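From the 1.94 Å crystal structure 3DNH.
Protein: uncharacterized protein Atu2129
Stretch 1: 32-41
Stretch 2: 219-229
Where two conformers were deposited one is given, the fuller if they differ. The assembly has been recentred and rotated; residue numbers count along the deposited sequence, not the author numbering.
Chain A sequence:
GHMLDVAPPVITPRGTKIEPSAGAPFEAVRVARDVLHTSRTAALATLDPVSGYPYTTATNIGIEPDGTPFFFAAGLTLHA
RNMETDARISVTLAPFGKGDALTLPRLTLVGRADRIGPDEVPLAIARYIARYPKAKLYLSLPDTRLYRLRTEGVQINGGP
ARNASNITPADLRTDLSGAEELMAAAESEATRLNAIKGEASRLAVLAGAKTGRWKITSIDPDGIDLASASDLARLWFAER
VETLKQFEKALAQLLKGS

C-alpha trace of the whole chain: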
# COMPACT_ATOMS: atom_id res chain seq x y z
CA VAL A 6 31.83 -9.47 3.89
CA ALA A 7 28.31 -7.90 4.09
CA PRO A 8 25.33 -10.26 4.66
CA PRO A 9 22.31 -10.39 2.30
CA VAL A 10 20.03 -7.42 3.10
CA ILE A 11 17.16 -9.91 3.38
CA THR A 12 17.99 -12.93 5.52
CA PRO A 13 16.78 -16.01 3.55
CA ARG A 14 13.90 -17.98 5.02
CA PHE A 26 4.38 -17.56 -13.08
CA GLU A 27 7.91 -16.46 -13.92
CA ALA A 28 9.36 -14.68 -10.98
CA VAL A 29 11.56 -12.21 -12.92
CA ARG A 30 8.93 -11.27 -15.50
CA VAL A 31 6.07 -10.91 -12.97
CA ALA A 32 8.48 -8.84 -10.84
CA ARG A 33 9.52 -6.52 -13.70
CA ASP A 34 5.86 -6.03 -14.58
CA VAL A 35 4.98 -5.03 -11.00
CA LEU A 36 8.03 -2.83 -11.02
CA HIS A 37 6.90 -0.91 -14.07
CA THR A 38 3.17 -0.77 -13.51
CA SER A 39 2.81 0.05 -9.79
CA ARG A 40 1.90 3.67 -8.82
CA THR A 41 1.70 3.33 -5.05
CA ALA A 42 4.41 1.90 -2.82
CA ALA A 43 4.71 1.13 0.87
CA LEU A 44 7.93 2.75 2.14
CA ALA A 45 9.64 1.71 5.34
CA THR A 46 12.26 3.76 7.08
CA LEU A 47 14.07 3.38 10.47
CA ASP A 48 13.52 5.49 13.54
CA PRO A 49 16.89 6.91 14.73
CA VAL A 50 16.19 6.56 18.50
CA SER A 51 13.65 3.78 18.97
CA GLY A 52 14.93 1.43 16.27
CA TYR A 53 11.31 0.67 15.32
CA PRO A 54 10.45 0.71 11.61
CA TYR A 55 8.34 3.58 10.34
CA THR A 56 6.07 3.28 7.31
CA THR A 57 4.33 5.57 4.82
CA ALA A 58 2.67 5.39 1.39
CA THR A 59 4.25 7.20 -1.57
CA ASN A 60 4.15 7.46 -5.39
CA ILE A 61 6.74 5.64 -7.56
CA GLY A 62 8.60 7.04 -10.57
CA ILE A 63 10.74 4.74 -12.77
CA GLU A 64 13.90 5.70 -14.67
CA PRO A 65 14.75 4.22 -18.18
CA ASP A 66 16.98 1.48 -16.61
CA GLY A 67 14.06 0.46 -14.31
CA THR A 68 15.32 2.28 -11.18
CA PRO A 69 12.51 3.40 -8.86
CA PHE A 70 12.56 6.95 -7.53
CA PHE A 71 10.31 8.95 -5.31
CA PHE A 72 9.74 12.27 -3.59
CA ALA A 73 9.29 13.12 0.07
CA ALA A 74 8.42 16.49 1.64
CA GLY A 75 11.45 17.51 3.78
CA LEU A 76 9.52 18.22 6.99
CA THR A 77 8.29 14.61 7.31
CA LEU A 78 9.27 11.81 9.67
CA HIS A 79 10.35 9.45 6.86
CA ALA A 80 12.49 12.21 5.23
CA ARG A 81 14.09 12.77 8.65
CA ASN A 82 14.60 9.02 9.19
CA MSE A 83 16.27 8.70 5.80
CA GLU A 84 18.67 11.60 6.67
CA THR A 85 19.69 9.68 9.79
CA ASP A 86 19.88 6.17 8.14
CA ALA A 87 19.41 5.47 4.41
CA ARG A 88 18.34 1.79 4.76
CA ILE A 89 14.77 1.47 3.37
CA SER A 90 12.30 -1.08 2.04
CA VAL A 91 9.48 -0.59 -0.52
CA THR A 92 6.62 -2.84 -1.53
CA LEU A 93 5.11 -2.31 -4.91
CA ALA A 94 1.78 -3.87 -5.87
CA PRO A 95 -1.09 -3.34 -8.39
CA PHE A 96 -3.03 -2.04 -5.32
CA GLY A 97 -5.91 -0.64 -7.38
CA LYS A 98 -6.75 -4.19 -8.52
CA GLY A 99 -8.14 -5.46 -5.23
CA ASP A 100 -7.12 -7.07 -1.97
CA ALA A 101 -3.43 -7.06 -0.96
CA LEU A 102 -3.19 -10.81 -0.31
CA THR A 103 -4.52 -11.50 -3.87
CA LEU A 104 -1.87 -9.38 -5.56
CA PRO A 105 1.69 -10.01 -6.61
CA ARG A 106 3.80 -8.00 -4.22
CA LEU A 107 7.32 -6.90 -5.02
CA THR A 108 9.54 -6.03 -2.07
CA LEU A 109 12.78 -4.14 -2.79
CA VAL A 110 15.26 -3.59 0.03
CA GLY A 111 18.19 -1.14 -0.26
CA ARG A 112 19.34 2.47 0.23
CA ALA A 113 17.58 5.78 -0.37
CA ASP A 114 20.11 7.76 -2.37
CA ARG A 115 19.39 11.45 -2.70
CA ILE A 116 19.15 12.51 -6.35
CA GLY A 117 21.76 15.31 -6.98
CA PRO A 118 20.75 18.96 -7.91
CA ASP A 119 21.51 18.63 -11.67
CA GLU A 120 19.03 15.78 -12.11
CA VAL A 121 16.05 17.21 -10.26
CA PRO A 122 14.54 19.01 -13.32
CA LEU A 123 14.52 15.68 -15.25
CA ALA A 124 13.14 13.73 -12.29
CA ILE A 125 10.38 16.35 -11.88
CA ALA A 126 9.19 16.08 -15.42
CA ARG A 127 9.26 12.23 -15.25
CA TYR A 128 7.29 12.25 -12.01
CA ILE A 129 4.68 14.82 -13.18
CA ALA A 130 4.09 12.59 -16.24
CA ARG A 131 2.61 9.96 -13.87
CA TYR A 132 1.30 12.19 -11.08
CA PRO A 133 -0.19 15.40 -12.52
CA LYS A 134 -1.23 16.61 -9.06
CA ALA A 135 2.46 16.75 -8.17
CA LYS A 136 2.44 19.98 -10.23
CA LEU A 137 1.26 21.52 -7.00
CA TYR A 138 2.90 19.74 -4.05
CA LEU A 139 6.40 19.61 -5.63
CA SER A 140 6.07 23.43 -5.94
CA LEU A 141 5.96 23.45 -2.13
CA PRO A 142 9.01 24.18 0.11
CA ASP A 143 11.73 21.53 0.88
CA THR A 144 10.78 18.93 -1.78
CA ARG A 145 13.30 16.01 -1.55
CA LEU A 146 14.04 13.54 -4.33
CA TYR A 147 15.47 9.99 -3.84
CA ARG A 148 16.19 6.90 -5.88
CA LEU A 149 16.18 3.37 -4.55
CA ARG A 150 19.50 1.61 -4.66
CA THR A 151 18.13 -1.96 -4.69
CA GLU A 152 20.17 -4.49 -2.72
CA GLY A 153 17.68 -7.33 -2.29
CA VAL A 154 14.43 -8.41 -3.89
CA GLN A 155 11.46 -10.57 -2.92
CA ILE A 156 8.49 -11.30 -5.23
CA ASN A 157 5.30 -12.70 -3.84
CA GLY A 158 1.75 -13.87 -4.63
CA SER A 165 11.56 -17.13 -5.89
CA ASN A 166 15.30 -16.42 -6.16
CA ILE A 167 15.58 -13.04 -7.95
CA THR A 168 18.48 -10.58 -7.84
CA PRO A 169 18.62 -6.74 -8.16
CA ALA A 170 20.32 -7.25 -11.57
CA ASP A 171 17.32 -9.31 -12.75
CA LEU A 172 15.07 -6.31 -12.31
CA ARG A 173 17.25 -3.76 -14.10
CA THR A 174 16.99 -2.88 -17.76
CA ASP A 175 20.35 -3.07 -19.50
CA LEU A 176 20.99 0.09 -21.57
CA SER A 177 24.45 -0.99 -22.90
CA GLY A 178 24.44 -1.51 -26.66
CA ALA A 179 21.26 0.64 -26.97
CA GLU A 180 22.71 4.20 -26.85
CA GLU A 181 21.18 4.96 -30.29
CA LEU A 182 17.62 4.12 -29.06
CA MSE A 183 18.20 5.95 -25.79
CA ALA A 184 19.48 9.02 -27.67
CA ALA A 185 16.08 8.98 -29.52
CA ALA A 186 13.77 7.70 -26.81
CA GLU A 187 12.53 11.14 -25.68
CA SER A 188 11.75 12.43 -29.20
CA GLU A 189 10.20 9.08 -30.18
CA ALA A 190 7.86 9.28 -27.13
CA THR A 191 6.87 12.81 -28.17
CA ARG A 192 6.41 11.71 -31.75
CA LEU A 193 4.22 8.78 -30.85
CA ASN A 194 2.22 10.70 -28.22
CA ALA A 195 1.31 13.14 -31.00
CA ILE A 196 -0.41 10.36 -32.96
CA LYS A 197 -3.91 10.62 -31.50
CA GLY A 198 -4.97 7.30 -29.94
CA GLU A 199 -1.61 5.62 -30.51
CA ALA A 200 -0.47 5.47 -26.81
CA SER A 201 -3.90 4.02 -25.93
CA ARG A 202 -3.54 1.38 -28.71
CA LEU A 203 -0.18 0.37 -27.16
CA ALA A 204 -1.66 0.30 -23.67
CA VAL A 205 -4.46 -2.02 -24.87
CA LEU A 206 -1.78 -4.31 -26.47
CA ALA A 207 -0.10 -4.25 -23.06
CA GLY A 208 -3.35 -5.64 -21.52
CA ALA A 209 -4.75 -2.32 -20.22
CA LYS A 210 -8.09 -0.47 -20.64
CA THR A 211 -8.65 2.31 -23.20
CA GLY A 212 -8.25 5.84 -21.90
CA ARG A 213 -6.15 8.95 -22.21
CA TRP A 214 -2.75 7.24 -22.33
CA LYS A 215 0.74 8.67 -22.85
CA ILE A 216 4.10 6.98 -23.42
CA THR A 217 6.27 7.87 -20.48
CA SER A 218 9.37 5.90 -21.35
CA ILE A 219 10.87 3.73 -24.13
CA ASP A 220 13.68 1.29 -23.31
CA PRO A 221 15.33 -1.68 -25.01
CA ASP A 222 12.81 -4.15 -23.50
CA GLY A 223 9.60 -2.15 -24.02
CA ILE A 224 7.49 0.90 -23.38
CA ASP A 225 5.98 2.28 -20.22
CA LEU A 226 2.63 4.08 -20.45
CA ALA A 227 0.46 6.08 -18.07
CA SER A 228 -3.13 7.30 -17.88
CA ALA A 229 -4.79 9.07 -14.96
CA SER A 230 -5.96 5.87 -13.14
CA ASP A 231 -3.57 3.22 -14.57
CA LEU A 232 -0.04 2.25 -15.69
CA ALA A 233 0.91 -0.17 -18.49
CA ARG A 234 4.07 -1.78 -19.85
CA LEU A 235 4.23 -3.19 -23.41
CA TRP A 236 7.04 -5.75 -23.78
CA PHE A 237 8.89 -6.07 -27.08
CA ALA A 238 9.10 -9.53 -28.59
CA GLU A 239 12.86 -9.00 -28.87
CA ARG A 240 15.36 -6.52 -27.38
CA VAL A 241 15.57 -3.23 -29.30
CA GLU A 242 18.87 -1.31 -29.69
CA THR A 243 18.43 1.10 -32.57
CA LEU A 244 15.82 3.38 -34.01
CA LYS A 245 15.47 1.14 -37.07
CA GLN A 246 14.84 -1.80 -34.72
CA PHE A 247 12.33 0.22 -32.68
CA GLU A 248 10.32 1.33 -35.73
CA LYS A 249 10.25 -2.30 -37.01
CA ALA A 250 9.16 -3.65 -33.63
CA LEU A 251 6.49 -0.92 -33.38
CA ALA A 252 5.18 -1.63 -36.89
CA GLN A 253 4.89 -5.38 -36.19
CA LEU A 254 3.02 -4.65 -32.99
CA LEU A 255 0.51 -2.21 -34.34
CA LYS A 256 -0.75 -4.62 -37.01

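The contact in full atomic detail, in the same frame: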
# COMPACT_ATOMS: atom_id res chain seq x y z
N ALA A 32 7.81 -9.90 -11.59
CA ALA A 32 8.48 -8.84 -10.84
C ALA A 32 8.71 -7.55 -11.64
O ALA A 32 8.43 -6.47 -11.14
CB ALA A 32 9.83 -9.35 -10.27
N ARG A 33 9.22 -7.67 -12.86
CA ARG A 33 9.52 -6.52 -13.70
C ARG A 33 8.23 -5.82 -14.12
O ARG A 33 8.20 -4.61 -14.28
CB ARG A 33 10.40 -6.91 -14.90
CG ARG A 33 11.87 -7.05 -14.49
CD ARG A 33 12.78 -7.39 -15.67
NE ARG A 33 13.06 -6.19 -16.45
CZ ARG A 33 13.46 -6.23 -17.70
NH1 ARG A 33 13.66 -7.41 -18.26
NH2 ARG A 33 13.70 -5.10 -18.38
N ASP A 34 7.17 -6.59 -14.25
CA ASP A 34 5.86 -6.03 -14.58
C ASP A 34 5.30 -5.24 -13.42
O ASP A 34 4.82 -4.14 -13.62
CB ASP A 34 4.86 -7.12 -14.98
CG ASP A 34 3.82 -6.61 -15.95
OD1 ASP A 34 4.20 -5.97 -16.97
OD2 ASP A 34 2.61 -6.86 -15.71
N VAL A 35 5.40 -5.78 -12.21
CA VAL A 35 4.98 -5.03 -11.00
C VAL A 35 5.82 -3.79 -10.84
O VAL A 35 5.33 -2.71 -10.43
CB VAL A 35 5.12 -5.89 -9.71
CG1 VAL A 35 4.77 -5.08 -8.47
CG2 VAL A 35 4.22 -7.12 -9.79
N LEU A 36 7.12 -3.94 -11.10
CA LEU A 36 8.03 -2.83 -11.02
C LEU A 36 7.57 -1.65 -11.89
O LEU A 36 7.56 -0.49 -11.42
CB LEU A 36 9.44 -3.23 -11.40
CG LEU A 36 10.50 -2.14 -11.48
CD1 LEU A 36 10.89 -1.57 -10.14
CD2 LEU A 36 11.72 -2.78 -12.20
N HIS A 37 7.18 -1.96 -13.11
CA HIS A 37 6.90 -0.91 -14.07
C HIS A 37 5.48 -0.36 -14.03
O HIS A 37 5.21 0.70 -14.62
CB HIS A 37 7.27 -1.37 -15.48
CG HIS A 37 8.76 -1.34 -15.76
ND1 HIS A 37 9.37 -0.27 -16.40
CD2 HIS A 37 9.75 -2.22 -15.49
CE1 HIS A 37 10.68 -0.49 -16.48
NE2 HIS A 37 10.93 -1.67 -15.94
N THR A 38 4.58 -1.10 -13.40
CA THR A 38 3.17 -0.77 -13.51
C THR A 38 2.55 -0.48 -12.15
O THR A 38 1.31 -0.39 -12.04
CB THR A 38 2.35 -1.88 -14.26
OG1 THR A 38 2.46 -3.14 -13.56
CG2 THR A 38 2.83 -2.05 -15.72
N SER A 39 3.36 -0.33 -11.12
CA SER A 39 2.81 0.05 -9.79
C SER A 39 2.97 1.54 -9.51
O SER A 39 4.09 2.05 -9.55
CB SER A 39 3.44 -0.81 -8.66
OG SER A 39 3.25 -2.21 -8.96
N ARG A 40 1.86 2.24 -9.23
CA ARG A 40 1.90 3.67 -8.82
C ARG A 40 2.24 3.86 -7.34
O ARG A 40 3.10 4.66 -7.00
CB ARG A 40 0.57 4.43 -9.10
CG ARG A 40 0.49 5.11 -10.49
CD ARG A 40 -0.83 6.04 -10.64
NE ARG A 40 -0.66 7.07 -11.67
CZ ARG A 40 -1.13 6.97 -12.91
NH1 ARG A 40 -0.92 7.96 -13.78
NH2 ARG A 40 -1.85 5.91 -13.27
N THR A 41 1.55 3.13 -6.47
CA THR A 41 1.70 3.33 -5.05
C THR A 41 2.61 2.27 -4.44
O THR A 41 2.57 1.11 -4.85
CB THR A 41 0.34 3.38 -4.33
OG1 THR A 41 -0.48 4.36 -4.96
CG2 THR A 41 0.51 3.78 -2.86
N ILE A 219 10.52 4.83 -23.20
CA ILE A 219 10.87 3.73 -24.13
C ILE A 219 12.24 3.22 -23.73
O ILE A 219 13.13 4.02 -23.46
CB ILE A 219 10.93 4.22 -25.60
CG1 ILE A 219 9.56 4.83 -26.01
CG2 ILE A 219 11.43 3.08 -26.53
CD1 ILE A 219 9.58 5.67 -27.27
N ASP A 220 12.39 1.89 -23.67
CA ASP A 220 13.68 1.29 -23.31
C ASP A 220 13.93 0.06 -24.19
O ASP A 220 13.05 -0.33 -24.98
CB ASP A 220 13.77 1.03 -21.77
CG ASP A 220 12.70 0.03 -21.26
OD1 ASP A 220 12.76 -1.16 -21.68
OD2 ASP A 220 11.81 0.42 -20.46
N PRO A 221 15.13 -0.53 -24.12
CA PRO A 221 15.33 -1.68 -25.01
C PRO A 221 14.34 -2.85 -24.90
O PRO A 221 14.19 -3.64 -25.85
CB PRO A 221 16.75 -2.15 -24.64
CG PRO A 221 17.43 -0.90 -24.19
CD PRO A 221 16.37 -0.19 -23.38
N ASP A 222 13.68 -2.99 -23.75
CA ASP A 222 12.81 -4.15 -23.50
C ASP A 222 11.31 -3.83 -23.68
O ASP A 222 10.46 -4.75 -23.80
CB ASP A 222 13.06 -4.69 -22.08
CG ASP A 222 14.42 -5.37 -21.94
OD1 ASP A 222 15.01 -5.77 -22.97
OD2 ASP A 222 14.89 -5.50 -20.79
N GLY A 223 11.00 -2.55 -23.77
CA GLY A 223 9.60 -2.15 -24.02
C GLY A 223 9.28 -0.71 -23.69
O GLY A 223 10.17 0.14 -23.65
N ILE A 224 8.01 -0.44 -23.41
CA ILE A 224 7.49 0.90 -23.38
C ILE A 224 6.59 1.03 -22.16
O ILE A 224 5.67 0.20 -21.97
CB ILE A 224 6.62 1.23 -24.67
CG1 ILE A 224 7.42 1.04 -25.98
CG2 ILE A 224 6.01 2.70 -24.54
CD1 ILE A 224 6.54 0.98 -27.31
N ASP A 225 6.80 2.08 -21.37
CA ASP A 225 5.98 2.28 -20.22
C ASP A 225 4.97 3.30 -20.64
O ASP A 225 5.34 4.26 -21.33
CB ASP A 225 6.79 2.82 -19.04
CG ASP A 225 7.56 1.70 -18.30
OD1 ASP A 225 7.39 0.49 -18.57
OD2 ASP A 225 8.33 2.05 -17.42
N LEU A 226 3.72 3.11 -20.20
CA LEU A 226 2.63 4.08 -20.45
C LEU A 226 1.88 4.44 -19.18
O LEU A 226 1.83 3.65 -18.24
CB LEU A 226 1.64 3.57 -21.52
CG LEU A 226 2.34 3.06 -22.78
CD1 LEU A 226 2.28 1.57 -22.83
CD2 LEU A 226 1.67 3.71 -23.97
N ALA A 227 1.31 5.66 -19.16
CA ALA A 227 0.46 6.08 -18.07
C ALA A 227 -0.83 6.76 -18.57
O ALA A 227 -0.87 7.42 -19.63
CB ALA A 227 1.23 7.00 -17.05
N SER A 228 -1.89 6.54 -17.79
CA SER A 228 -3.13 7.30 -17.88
C SER A 228 -3.34 7.86 -16.50
O SER A 228 -2.48 7.70 -15.64
CB SER A 228 -4.30 6.41 -18.27
OG SER A 228 -4.63 5.54 -17.21
N ALA A 229 -4.48 8.53 -16.27
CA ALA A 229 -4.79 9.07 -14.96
C ALA A 229 -4.97 8.00 -13.85
O ALA A 229 -4.44 8.17 -12.75
CB ALA A 229 -6.01 9.95 -15.03

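Three polar side chains, two of them long arginines, carry this contact, and all of them come from the helical stretch and the turn that follows it. The backbones stay well apart, with 10.6 Å between the CA atoms of Arg33 and Asp222 and 7.0 Å between those of His37 and Asp225, so reach matters more than close packing.

Arg33 comes first. Its CA-to-CB bond points toward the second stretch, and an m, t, p side chain carries the guanidinium to the loop, where NH2 of Arg33 lies 2.7 Å from OD2 of Asp222 in a nearly straight hydrogen bond that is also a salt bridge. The carboxylate meets the edge of the guanidinium, near its plane, where the N-H bonds point; NH1 of Arg33 adds a weak bond to the same OD2 at 3.4 Å. The backbone N of Asp222 also donates to OD1 of Asp220 at 2.9 Å, a bond within the second stretch.

One helical turn later, His37 repeats the direction. Its ND1 donates to OD2 of Asp225 at 2.7 Å and 171°, with the acceptor near the ring plane, while the bond from ND1 to OD1 of Asp225, at 3.0 Å, is weak. Asp225 points toward the helix, whereas its strand neighbours Ile224 and Leu226 point away: the alternation of the strand presents one acid and withholds two hydrophobic side chains.

Between these anchors and the last one, Thr38 and Ser39 turn their hydroxyls back to the helix, OG1 of Thr38 to O of Asp34 and OG of Ser39 to O of Val35, each at 2.6 Å.

Arg40 then reads backbone instead of acid. Its NH1 donates to O of Ser228 at a very short 2.4 Å, and NH2 reaches that same carbonyl O weakly at 3.0 Å. The CB of Ala227 sits 4.0 Å from NH1 of Arg40, a simple packing contact beside the polar one.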